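Local coordinates for ribosome-inactivating protein (Lychnis chalcedonica, PDB 2G5X) that is a plant ribosome-inactivating protein, known as lychnin, built as a single chain with a mixed beta-sheet packed against many helices, at residues R1-D7 with L47-P53; S8-S14 with V181-Y187. The contacts are given in a common frame with arbitrary orientation. Residues are numbered along the deposited sequence.

How the contacts relate
Contact 1 is a strand pairing at the edge of the mixed sheet, whereas contact 2 packs the start of helix 10-25 against the end of helix 175-184. The chain runs directly from one into the other, Asp7 to Ser8, and the two meet at Trp4 CZ2 and Tyr13 CD1, 3.6 Å apart; helix 10-25, which connects the two strands of contact 1, supplies one side of contact 2. Neither is wholly core or wholly surface, but contact 1 lies nearer the centre of the chain. The segments of contact 1 are bound by main-chain hydrogen bonds, with apolar side chains on one face and a more polar mix on the other. Contact 2 relies on shape, methionine, isoleucine and two tyrosines fitting together with a water at its outer end.

Contact 1. Residues R1-D7 with L47-P53; sequences RPSWTVD and LVNLVLP
On the buried face of this parallel strand pair, the Leu50 CD2 methyl lies 4.2 Å from Trp4 CE3, at the indole edge (Trp4 chi1 t, Leu50 m,t). Val6 CG2 reaches Leu50 CB at 4.4 Å, and Pro2 CB reaches Val48 CG2 at 4.4 Å. The axes of strand 3-5 and the 47-51 part of strand 45-51 approach to 4.8 Å, their directions 11° apart, in the register Ser3-Asn49, Trp4-Leu50, Thr5-Val51. Four hydrogen bonds alternate: Asn49 N to Pro2 O (3.0 Å), Trp4 N to Asn49 O (2.9 Å), Val51 N to Trp4 O (3.0 Å) and Val6 N to Val51 O (2.9 Å). The other face is more polar. Water 1 joins Ser3 OG (2.8 Å) to Asn49 ND2 (3.0 Å), and Arg1 NH1 donates to Asn49 OD1 (3.1 Å), which also bonds Thr60; Arg1 is salt-bridged to Asp105. In this beta-alpha-beta unit helix 10-25 covers the face of Pro2, Trp4 and Val48, its Tyr13 and Phe16 meeting the indole; helix 137-145 meets Val6 and Leu52, and strand 58-64 continues the sheet antiparallel beyond strand 45-51.

Contact 2. Residues S8-S14 with V181-Y187; sequences SDSAKYS and VINRGMY
Met186 is the main bump of this interface. The Met186 side chain (chi1 m, chi2 m) enters the hollow between the turn at Ser8-Ser10 and the Tyr13 ring, bringing Met186 SD to 3.8 Å from Ser10 CA and 4.1 Å from Asp9 C, and setting Met186 CE over one face of the ring, 4.2 Å from Tyr13 CG. Tyr13 (chi1 t) is in turn wedged against the last turn of helix 175-184: Val181 CG1 lies 3.6 Å from Tyr13 CZ, while Ile182 CG1 meets the ring edge 4.0 Å from Tyr13 CD2. Ile182, in its m,t rotamer, spreads along the helix start, with CG2 at 3.7 Å from Ser10 CB and CD1 at 3.2 Å from Ser14 OG. The polar ends of these residues turn to other partners, Tyr13 OH to Met167 O and Ser14 OG to Glu178.

The nearest CA pairs are Ser8-Met186 (4.6 Å) and Ser10-Ile182 (5.7 Å). Ser8 CB makes a CH-pi contact over the Tyr187 ring, 4.0 Å from its centroid, and water 2 links Ser8 OG (2.6 Å) with Tyr187 OH (2.8 Å). Helix 10-25 is N-capped by Asp9, whose OD2 accepts from Lys12 N at 3.3 Å and weakly from Ala11 N at 3.0 Å. The arrangement is an N-capped helix start packed on the C-terminal turn of another helix and the loop that follows, joining the first helix of the ribosome-inactivating protein fold to helix 175-184.

Contact 1. Residues R1-D7 with L47-P53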
ATOM      1  N   ARG A   1       2.608 -14.480   5.355  1.00 10.75           N
ATOM      2  CA  ARG A   1       2.418 -13.280   4.495  1.00 10.70           C
ATOM      3  C   ARG A   1       1.264 -12.442   5.026  1.00  9.95           C
ATOM      4  O   ARG A   1       0.189 -12.971   5.324  1.00 11.95           O
ATOM      5  CB  ARG A   1       2.114 -13.708   3.056  1.00 11.00           C
ATOM      6  CG  ARG A   1       1.980 -12.550   2.073  1.00 11.98           C
ATOM      7  CD  ARG A   1       1.522 -13.031   0.700  1.00 11.26           C
ATOM      8  NE  ARG A   1       2.453 -13.982   0.094  1.00 11.32           N
ATOM      9  CZ  ARG A   1       2.231 -14.605  -1.061  1.00 12.55           C
ATOM     10  NH1 ARG A   1       1.111 -14.378  -1.735  1.00 11.16           N
ATOM     11  NH2 ARG A   1       3.127 -15.458  -1.543  1.00  9.92           N
ATOM     12  N   PRO A   2       1.472 -11.124   5.167  1.00 11.03           N
ATOM     13  CA  PRO A   2       0.401 -10.257   5.664  1.00 10.70           C
ATOM     14  C   PRO A   2      -0.817 -10.419   4.761  1.00 11.71           C
ATOM     15  O   PRO A   2      -0.694 -10.383   3.535  1.00 12.04           O
ATOM     16  CB  PRO A   2       1.016  -8.865   5.566  1.00 12.33           C
ATOM     17  CG  PRO A   2       2.475  -9.131   5.808  1.00 11.42           C
ATOM     18  CD  PRO A   2       2.714 -10.358   4.959  1.00 11.37           C
ATOM     19  N   SER A   3      -1.986 -10.608   5.362  1.00 10.15           N
ATOM     20  CA  SER A   3      -3.206 -10.785   4.585  1.00 10.39           C
ATOM     21  C   SER A   3      -4.383 -10.090   5.248  1.00  9.96           C
ATOM     22  O   SER A   3      -4.503 -10.077   6.476  1.00 10.39           O
ATOM     23  CB  SER A   3      -3.517 -12.277   4.432  1.00 10.26           C
ATOM     24  OG  SER A   3      -4.681 -12.489   3.652  1.00 11.99           O
ATOM     25  N   TRP A   4      -5.248  -9.501   4.430  1.00  8.82           N
ATOM     26  CA  TRP A   4      -6.430  -8.829   4.948  1.00  7.66           C
ATOM     27  C   TRP A   4      -7.645  -9.123   4.086  1.00  7.16           C
ATOM     28  O   TRP A   4      -7.634  -8.889   2.875  1.00  6.59           O
ATOM     29  CB  TRP A   4      -6.224  -7.307   5.018  1.00  8.34           C
ATOM     30  CG  TRP A   4      -7.416  -6.568   5.609  1.00  8.42           C
ATOM     31  CD1 TRP A   4      -8.160  -6.947   6.695  1.00 10.35           C
ATOM     32  CD2 TRP A   4      -7.989  -5.335   5.147  1.00  8.82           C
ATOM     33  NE1 TRP A   4      -9.159  -6.031   6.934  1.00 10.51           N
ATOM     34  CE2 TRP A   4      -9.078  -5.033   6.001  1.00  9.67           C
ATOM     35  CE3 TRP A   4      -7.689  -4.456   4.098  1.00  8.66           C
ATOM     36  CZ2 TRP A   4      -9.869  -3.889   5.833  1.00  9.33           C
ATOM     37  CZ3 TRP A   4      -8.478  -3.314   3.932  1.00 10.07           C
ATOM     38  CH2 TRP A   4      -9.555  -3.043   4.796  1.00  9.26           C
ATOM     39  N   THR A   5      -8.681  -9.672   4.710  1.00  8.10           N
ATOM     40  CA  THR A   5      -9.918  -9.931   3.999  1.00  8.80           C
ATOM     41  C   THR A   5     -10.613  -8.577   4.114  1.00  8.73           C
ATOM     42  O   THR A   5     -10.996  -8.147   5.204  1.00 10.25           O
ATOM     43  CB  THR A   5     -10.741 -11.041   4.682  1.00 10.39           C
ATOM     44  OG1 THR A   5     -10.039 -12.284   4.562  1.00 12.89           O
ATOM     45  CG2 THR A   5     -12.110 -11.182   4.027  1.00 12.77           C
ATOM     46  N   VAL A   6     -10.735  -7.894   2.981  1.00  7.64           N
ATOM     47  CA  VAL A   6     -11.331  -6.566   2.939  1.00  8.11           C
ATOM     48  C   VAL A   6     -12.763  -6.592   3.462  1.00  7.64           C
ATOM     49  O   VAL A   6     -13.705  -6.884   2.721  1.00  7.19           O
ATOM     50  CB  VAL A   6     -11.288  -6.012   1.503  1.00  8.10           C
ATOM     51  CG1 VAL A   6     -11.795  -4.586   1.477  1.00  9.12           C
ATOM     52  CG2 VAL A   6      -9.851  -6.075   0.969  1.00  9.90           C
ATOM     53  N   ASP A   7     -12.905  -6.274   4.745  1.00  8.26           N
ATOM     54  CA  ASP A   7     -14.195  -6.294   5.424  1.00  9.56           C
ATOM     55  C   ASP A   7     -14.225  -5.234   6.533  1.00  9.15           C
ATOM     56  O   ASP A   7     -13.208  -4.611   6.837  1.00  8.23           O
ATOM     57  CB  ASP A   7     -14.417  -7.694   6.010  1.00 11.75           C
ATOM     58  CG  ASP A   7     -15.880  -8.033   6.191  1.00 13.47           C
ATOM     59  OD1 ASP A   7     -16.162  -9.175   6.618  1.00 16.42           O
ATOM     60  OD2 ASP A   7     -16.743  -7.174   5.909  1.00 14.70           O
ATOM     61  N   LEU A  47       5.205  -8.819   0.235  1.00  8.49           N
ATOM     62  CA  LEU A  47       3.955  -9.171  -0.423  1.00  8.87           C
ATOM     63  C   LEU A  47       2.790  -9.037   0.544  1.00  9.27           C
ATOM     64  O   LEU A  47       2.921  -9.324   1.734  1.00  8.85           O
ATOM     65  CB  LEU A  47       4.013 -10.600  -0.971  1.00  7.78           C
ATOM     66  CG  LEU A  47       5.106 -10.901  -2.003  1.00  9.34           C
ATOM     67  CD1 LEU A  47       4.942 -12.329  -2.501  1.00 11.15           C
ATOM     68  CD2 LEU A  47       5.012  -9.924  -3.169  1.00 11.31           C
ATOM     69  N   VAL A  48       1.654  -8.592   0.014  1.00  7.16           N
ATOM     70  CA  VAL A  48       0.440  -8.391   0.792  1.00 10.00           C
ATOM     71  C   VAL A  48      -0.758  -8.987   0.059  1.00  8.82           C
ATOM     72  O   VAL A  48      -0.982  -8.694  -1.110  1.00  8.95           O
ATOM     73  CB  VAL A  48       0.186  -6.877   1.008  1.00 11.65           C
ATOM     74  CG1 VAL A  48      -1.230  -6.639   1.512  1.00 14.09           C
ATOM     75  CG2 VAL A  48       1.203  -6.326   1.994  1.00 13.78           C
ATOM     76  N   ASN A  49      -1.528  -9.821   0.749  1.00  7.65           N
ATOM     77  CA  ASN A  49      -2.713 -10.422   0.143  1.00  8.54           C
ATOM     78  C   ASN A  49      -3.978  -9.661   0.527  1.00  7.74           C
ATOM     79  O   ASN A  49      -4.209  -9.393   1.705  1.00  8.66           O
ATOM     80  CB  ASN A  49      -2.883 -11.873   0.606  1.00  9.02           C
ATOM     81  CG  ASN A  49      -2.088 -12.860  -0.227  1.00 10.31           C
ATOM     82  OD1 ASN A  49      -1.269 -12.480  -1.058  1.00  9.86           O
ATOM     83  ND2 ASN A  49      -2.328 -14.147   0.004  1.00 12.04           N
ATOM     84  N   LEU A  50      -4.780  -9.298  -0.470  1.00  7.01           N
ATOM     85  CA  LEU A  50      -6.062  -8.641  -0.231  1.00  7.16           C
ATOM     86  C   LEU A  50      -7.075  -9.684  -0.715  1.00  6.53           C
ATOM     87  O   LEU A  50      -6.974 -10.174  -1.842  1.00  7.81           O
ATOM     88  CB  LEU A  50      -6.194  -7.347  -1.050  1.00  6.34           C
ATOM     89  CG  LEU A  50      -5.297  -6.160  -0.667  1.00  6.02           C
ATOM     90  CD1 LEU A  50      -5.660  -4.944  -1.530  1.00  7.87           C
ATOM     91  CD2 LEU A  50      -5.477  -5.821   0.810  1.00  7.27           C
ATOM     92  N   VAL A  51      -8.034 -10.036   0.134  1.00  8.15           N
ATOM     93  CA  VAL A  51      -9.029 -11.051  -0.217  1.00  8.43           C
ATOM     94  C   VAL A  51     -10.456 -10.528  -0.080  1.00  8.78           C
ATOM     95  O   VAL A  51     -10.774  -9.853   0.896  1.00  8.65           O
ATOM     96  CB  VAL A  51      -8.890 -12.294   0.703  1.00  9.31           C
ATOM     97  CG1 VAL A  51      -9.859 -13.386   0.262  1.00  9.53           C
ATOM     98  CG2 VAL A  51      -7.457 -12.804   0.685  1.00  9.59           C
ATOM     99  N   LEU A  52     -11.312 -10.834  -1.055  1.00  7.61           N
ATOM    100  CA  LEU A  52     -12.706 -10.405  -0.984  1.00  8.00           C
ATOM    101  C   LEU A  52     -13.489 -11.455  -0.208  1.00  8.89           C
ATOM    102  O   LEU A  52     -13.382 -12.648  -0.481  1.00  9.98           O
ATOM    103  CB  LEU A  52     -13.318 -10.263  -2.379  1.00  7.94           C
ATOM    104  CG  LEU A  52     -12.781  -9.151  -3.274  1.00 10.23           C
ATOM    105  CD1 LEU A  52     -13.573  -9.145  -4.578  1.00 10.14           C
ATOM    106  CD2 LEU A  52     -12.897  -7.809  -2.568  1.00 11.36           C
ATOM    107  N   PRO A  53     -14.292 -11.020   0.770  1.00  8.57           N
ATOM    108  CA  PRO A  53     -15.074 -11.971   1.559  1.00 10.52           C
ATOM    109  C   PRO A  53     -16.157 -12.704   0.767  1.00 11.44           C
ATOM    110  O   PRO A  53     -16.511 -13.835   1.100  1.00 11.20           O
ATOM    111  CB  PRO A  53     -15.656 -11.095   2.669  1.00 10.22           C
ATOM    112  CG  PRO A  53     -15.826  -9.765   1.986  1.00  8.81           C
ATOM    113  CD  PRO A  53     -14.539  -9.632   1.205  1.00  9.28           C
TER
HETATM  114  O   HOH W   1      -4.441 -14.846   2.076  1.00 13.94           O

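Contact 2. Residues S8-S14 with V181-Y187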
ATOM      1  N   SER A   8     -15.388  -5.051   7.153  1.00 10.12           N
ATOM      2  CA  SER A   8     -15.564  -4.036   8.190  1.00 10.12           C
ATOM      3  C   SER A   8     -15.076  -4.353   9.605  1.00 11.43           C
ATOM      4  O   SER A   8     -15.490  -3.697  10.564  1.00 13.48           O
ATOM      5  CB  SER A   8     -17.038  -3.628   8.244  1.00 10.84           C
ATOM      6  OG  SER A   8     -17.873  -4.759   8.426  1.00 11.29           O
ATOM      7  N   ASP A   9     -14.190  -5.334   9.738  1.00 10.44           N
ATOM      8  CA  ASP A   9     -13.646  -5.713  11.044  1.00 11.07           C
ATOM      9  C   ASP A   9     -12.360  -4.913  11.275  1.00 10.64           C
ATOM     10  O   ASP A   9     -11.311  -5.256  10.745  1.00  9.92           O
ATOM     11  CB  ASP A   9     -13.365  -7.220  11.051  1.00 12.77           C
ATOM     12  CG  ASP A   9     -12.874  -7.730  12.397  1.00 14.83           C
ATOM     13  OD1 ASP A   9     -13.000  -8.951  12.636  1.00 15.44           O
ATOM     14  OD2 ASP A   9     -12.353  -6.931  13.205  1.00 14.43           O
ATOM     15  N   SER A  10     -12.444  -3.847  12.069  1.00  9.85           N
ATOM     16  CA  SER A  10     -11.283  -2.994  12.315  1.00  9.66           C
ATOM     17  C   SER A  10     -10.154  -3.677  13.081  1.00  8.86           C
ATOM     18  O   SER A  10      -8.990  -3.301  12.939  1.00  8.84           O
ATOM     19  CB  SER A  10     -11.703  -1.717  13.053  1.00 10.91           C
ATOM     20  OG  SER A  10     -12.025  -1.987  14.404  1.00 13.65           O
ATOM     21  N   ALA A  11     -10.488  -4.673  13.893  1.00  9.33           N
ATOM     22  CA  ALA A  11      -9.461  -5.381  14.649  1.00  9.66           C
ATOM     23  C   ALA A  11      -8.541  -6.123  13.683  1.00 10.01           C
ATOM     24  O   ALA A  11      -7.320  -6.076  13.829  1.00  9.41           O
ATOM     25  CB  ALA A  11     -10.102  -6.360  15.635  1.00  9.37           C
ATOM     26  N   LYS A  12      -9.130  -6.796  12.694  1.00  9.80           N
ATOM     27  CA  LYS A  12      -8.352  -7.537  11.704  1.00  9.48           C
ATOM     28  C   LYS A  12      -7.534  -6.585  10.834  1.00  9.21           C
ATOM     29  O   LYS A  12      -6.429  -6.915  10.403  1.00  9.61           O
ATOM     30  CB  LYS A  12      -9.276  -8.386  10.822  1.00 12.38           C
ATOM     31  CG  LYS A  12      -9.902  -9.579  11.541  1.00 16.78           C
ATOM     32  CD  LYS A  12      -8.829 -10.541  12.032  1.00 22.54           C
ATOM     33  CE  LYS A  12      -9.428 -11.768  12.707  1.00 24.70           C
ATOM     34  NZ  LYS A  12     -10.276 -12.557  11.771  1.00 28.19           N
ATOM     35  N   TYR A  13      -8.083  -5.404  10.577  1.00  6.84           N
ATOM     36  CA  TYR A  13      -7.384  -4.404   9.778  1.00  7.33           C
ATOM     37  C   TYR A  13      -6.132  -3.942  10.531  1.00  6.23           C
ATOM     38  O   TYR A  13      -5.044  -3.880   9.955  1.00  6.96           O
ATOM     39  CB  TYR A  13      -8.307  -3.211   9.513  1.00  7.45           C
ATOM     40  CG  TYR A  13      -7.645  -2.033   8.823  1.00  5.55           C
ATOM     41  CD1 TYR A  13      -7.164  -2.136   7.515  1.00  6.53           C
ATOM     42  CD2 TYR A  13      -7.523  -0.806   9.473  1.00  6.98           C
ATOM     43  CE1 TYR A  13      -6.577  -1.038   6.871  1.00  7.09           C
ATOM     44  CE2 TYR A  13      -6.942   0.295   8.843  1.00  7.82           C
ATOM     45  CZ  TYR A  13      -6.474   0.174   7.544  1.00  6.38           C
ATOM     46  OH  TYR A  13      -5.909   1.267   6.928  1.00  7.75           O
ATOM     47  N   SER A  14      -6.288  -3.624  11.815  1.00  7.31           N
ATOM     48  CA  SER A  14      -5.161  -3.168  12.629  1.00  7.77           C
ATOM     49  C   SER A  14      -4.092  -4.241  12.813  1.00  8.82           C
ATOM     50  O   SER A  14      -2.901  -3.934  12.820  1.00  8.13           O
ATOM     51  CB  SER A  14      -5.644  -2.686  14.004  1.00  8.74           C
ATOM     52  OG  SER A  14      -6.331  -1.447  13.904  1.00  9.09           O
ATOM     53  N   VAL A 181      -8.973   5.541   9.088  1.00  6.58           N
ATOM     54  CA  VAL A 181      -9.618   4.450   8.361  1.00  6.85           C
ATOM     55  C   VAL A 181     -10.512   3.630   9.292  1.00  7.37           C
ATOM     56  O   VAL A 181     -11.630   3.257   8.931  1.00  7.63           O
ATOM     57  CB  VAL A 181      -8.572   3.522   7.696  1.00  5.97           C
ATOM     58  CG1 VAL A 181      -9.268   2.343   7.016  1.00  7.06           C
ATOM     59  CG2 VAL A 181      -7.766   4.311   6.681  1.00  7.37           C
ATOM     60  N   ILE A 182     -10.019   3.356  10.495  1.00  7.18           N
ATOM     61  CA  ILE A 182     -10.795   2.588  11.463  1.00  8.01           C
ATOM     62  C   ILE A 182     -12.106   3.288  11.820  1.00  8.93           C
ATOM     63  O   ILE A 182     -13.162   2.653  11.877  1.00 10.39           O
ATOM     64  CB  ILE A 182     -10.004   2.371  12.771  1.00  8.85           C
ATOM     65  CG1 ILE A 182      -8.810   1.455  12.516  1.00 11.19           C
ATOM     66  CG2 ILE A 182     -10.918   1.786  13.840  1.00 10.99           C
ATOM     67  CD1 ILE A 182      -7.857   1.361  13.691  1.00 12.52           C
ATOM     68  N   ASN A 183     -12.036   4.595  12.048  1.00  8.46           N
ATOM     69  CA  ASN A 183     -13.216   5.359  12.443  1.00  8.55           C
ATOM     70  C   ASN A 183     -14.153   5.816  11.331  1.00  8.78           C
ATOM     71  O   ASN A 183     -15.353   5.976  11.569  1.00  9.50           O
ATOM     72  CB  ASN A 183     -12.805   6.596  13.258  1.00  8.65           C
ATOM     73  CG  ASN A 183     -12.222   6.243  14.613  1.00  9.11           C
ATOM     74  OD1 ASN A 183     -11.003   6.138  14.778  1.00 12.80           O
ATOM     75  ND2 ASN A 183     -13.092   6.057  15.593  1.00  8.42           N
ATOM     76  N   ARG A 184     -13.623   6.011  10.128  1.00  8.30           N
ATOM     77  CA  ARG A 184     -14.431   6.515   9.021  1.00  8.50           C
ATOM     78  C   ARG A 184     -14.520   5.640   7.775  1.00  8.17           C
ATOM     79  O   ARG A 184     -15.327   5.921   6.884  1.00  7.83           O
ATOM     80  CB  ARG A 184     -13.898   7.889   8.601  1.00 11.27           C
ATOM     81  CG  ARG A 184     -13.717   8.879   9.745  1.00 14.63           C
ATOM     82  CD  ARG A 184     -12.808  10.032   9.338  1.00 19.97           C
ATOM     83  NE  ARG A 184     -13.345  10.813   8.226  1.00 23.90           N
ATOM     84  CZ  ARG A 184     -12.680  11.789   7.613  1.00 25.94           C
ATOM     85  NH1 ARG A 184     -11.452  12.100   8.004  1.00 27.87           N
ATOM     86  NH2 ARG A 184     -13.239  12.452   6.611  1.00 26.55           N
ATOM     87  N   GLY A 185     -13.709   4.589   7.696  1.00  6.97           N
ATOM     88  CA  GLY A 185     -13.725   3.774   6.493  1.00  8.20           C
ATOM     89  C   GLY A 185     -14.072   2.304   6.587  1.00  8.65           C
ATOM     90  O   GLY A 185     -13.846   1.564   5.630  1.00  9.89           O
ATOM     91  N   MET A 186     -14.619   1.873   7.717  1.00  8.10           N
ATOM     92  CA  MET A 186     -14.989   0.473   7.883  1.00  8.35           C
ATOM     93  C   MET A 186     -16.393   0.207   7.342  1.00  9.28           C
ATOM     94  O   MET A 186     -16.613  -0.766   6.617  1.00  9.55           O
ATOM     95  CB  MET A 186     -14.919   0.069   9.362  1.00  9.19           C
ATOM     96  CG  MET A 186     -13.505  -0.130   9.908  1.00  9.22           C
ATOM     97  SD  MET A 186     -12.571  -1.479   9.112  1.00  8.58           S
ATOM     98  CE  MET A 186     -11.478  -0.540   8.054  1.00  8.93           C
ATOM     99  N   TYR A 187     -17.337   1.080   7.689  1.00  8.64           N
ATOM    100  CA  TYR A 187     -18.722   0.931   7.243  1.00  9.39           C
ATOM    101  C   TYR A 187     -19.141   2.013   6.258  1.00  8.75           C
ATOM    102  O   TYR A 187     -20.248   1.977   5.716  1.00 11.02           O
ATOM    103  CB  TYR A 187     -19.674   0.972   8.437  1.00  8.86           C
ATOM    104  CG  TYR A 187     -19.412  -0.097   9.467  1.00  8.01           C
ATOM    105  CD1 TYR A 187     -18.455   0.086  10.460  1.00 10.11           C
ATOM    106  CD2 TYR A 187     -20.118  -1.300   9.443  1.00 12.02           C
ATOM    107  CE1 TYR A 187     -18.206  -0.904  11.412  1.00 10.53           C
ATOM    108  CE2 TYR A 187     -19.876  -2.294  10.386  1.00 11.03           C
ATOM    109  CZ  TYR A 187     -18.920  -2.086  11.366  1.00 11.50           C
ATOM    110  OH  TYR A 187     -18.681  -3.063  12.305  1.00 14.32           O
TER
HETATM  111  O   HOH W   2     -18.396  -5.486  10.880  1.00 22.40           O